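PDB 3Q87: Trm112p-like protein from Encephalitozoon cuniculi, which binds zinc and probably activates methyltransferases involved in translation, such as its partner here, Mtq2, which methylates termination factor eRF1. Local coordinates for residues P3-L6 with G7-K10. Sequence-based numbering, arbitrary orientation.
Sequences PFLL and GLLK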
# COMPACT_ATOMS: atom_id res chain seq x y z
N PRO A 3 2.44 -11.86 -6.23
CA PRO A 3 3.84 -11.87 -5.79
C PRO A 3 4.60 -10.55 -5.97
O PRO A 3 5.62 -10.36 -5.31
CB PRO A 3 4.45 -13.00 -6.63
CG PRO A 3 3.29 -13.96 -6.81
CD PRO A 3 2.08 -13.07 -6.98
N PHE A 4 4.14 -9.64 -6.82
CA PHE A 4 4.85 -8.36 -6.96
C PHE A 4 4.85 -7.60 -5.64
O PHE A 4 5.72 -6.74 -5.42
CB PHE A 4 4.29 -7.49 -8.09
CG PHE A 4 3.14 -6.61 -7.68
CD1 PHE A 4 3.36 -5.31 -7.27
CD2 PHE A 4 1.85 -7.09 -7.70
CE1 PHE A 4 2.31 -4.50 -6.89
CE2 PHE A 4 0.78 -6.29 -7.34
CZ PHE A 4 1.02 -4.98 -6.93
N LEU A 5 3.91 -7.92 -4.76
CA LEU A 5 3.84 -7.27 -3.44
C LEU A 5 5.09 -7.53 -2.61
O LEU A 5 5.40 -6.78 -1.69
CB LEU A 5 2.59 -7.69 -2.66
CG LEU A 5 1.30 -6.95 -3.04
CD1 LEU A 5 0.24 -7.15 -1.98
CD2 LEU A 5 1.59 -5.48 -3.21
N LEU A 6 5.82 -8.60 -2.94
CA LEU A 6 7.07 -8.89 -2.25
C LEU A 6 8.12 -7.80 -2.44
O LEU A 6 9.11 -7.77 -1.71
CB LEU A 6 7.64 -10.24 -2.67
CG LEU A 6 7.15 -11.43 -1.84
CD1 LEU A 6 7.74 -12.68 -2.41
CD2 LEU A 6 7.57 -11.27 -0.39
N GLY A 7 7.92 -6.92 -3.42
CA GLY A 7 8.79 -5.76 -3.54
C GLY A 7 8.40 -4.60 -2.63
O GLY A 7 9.15 -3.64 -2.47
N LEU A 8 7.22 -4.68 -2.03
CA LEU A 8 6.62 -3.53 -1.34
C LEU A 8 6.43 -3.75 0.15
O LEU A 8 6.27 -2.80 0.92
CB LEU A 8 5.26 -3.21 -1.97
CG LEU A 8 5.35 -2.43 -3.28
CD1 LEU A 8 4.29 -2.84 -4.27
CD2 LEU A 8 5.28 -0.94 -3.00
N LEU A 9 6.43 -5.01 0.58
CA LEU A 9 6.16 -5.31 1.97
C LEU A 9 7.47 -5.47 2.73
O LEU A 9 8.47 -5.83 2.15
CB LEU A 9 5.33 -6.58 2.09
CG LEU A 9 3.83 -6.53 1.76
CD1 LEU A 9 3.30 -7.92 1.51
CD2 LEU A 9 3.05 -5.87 2.88
N LYS A 10 7.45 -5.20 4.02
CA LYS A 10 8.62 -5.45 4.85
C LYS A 10 8.20 -5.89 6.25
O LYS A 10 7.06 -5.67 6.66
CB LYS A 10 9.50 -4.20 4.94
CG LYS A 10 8.90 -3.07 5.79
CD LYS A 10 9.87 -1.90 5.90
CE LYS A 10 9.38 -0.83 6.86
NZ LYS A 10 9.56 -1.24 8.28
O HOH W 1 9.30 -8.22 0.97
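F4, L5 and L8 gather their side chains along one flank of a short 3-10 helix. The forked end of L8 lets one methyl, CD1, touch both neighbours, 3.7 Å from CE1 of F4 and 3.9 Å from CD2 of L5. That L5 methyl also rests over one face of the F4 ring, offset toward its rim. CG of F4 sits between its backbone N and carbonyl carbon (chi1 87°), which sends the ring along the helix toward L8.

Two i to i+3 bonds join the segments: G7 N gives to F4 O at 3.0 Å, and L8 N to L5 O at 2.8 Å. Lacking a side chain, G7 brings no bulk beside F4 O. L5 O also takes a weak, bent i to i+4 bond from L9 N (134°) as the helix ends.

Away from this packed cluster, a single ordered water takes the place of side-chain contact, donating to L6 O and L9 O. L6 turns its side chain away, onto L20 and L56.

G7 O bonds S78 of the methylase chain, and L5 and L8 pack on its V48 and V79. Apolar flank and backbone polar groups together are consistent with a surface that meets the methylase through both packing and hydrogen bonds, just ahead of zinc ligand C11.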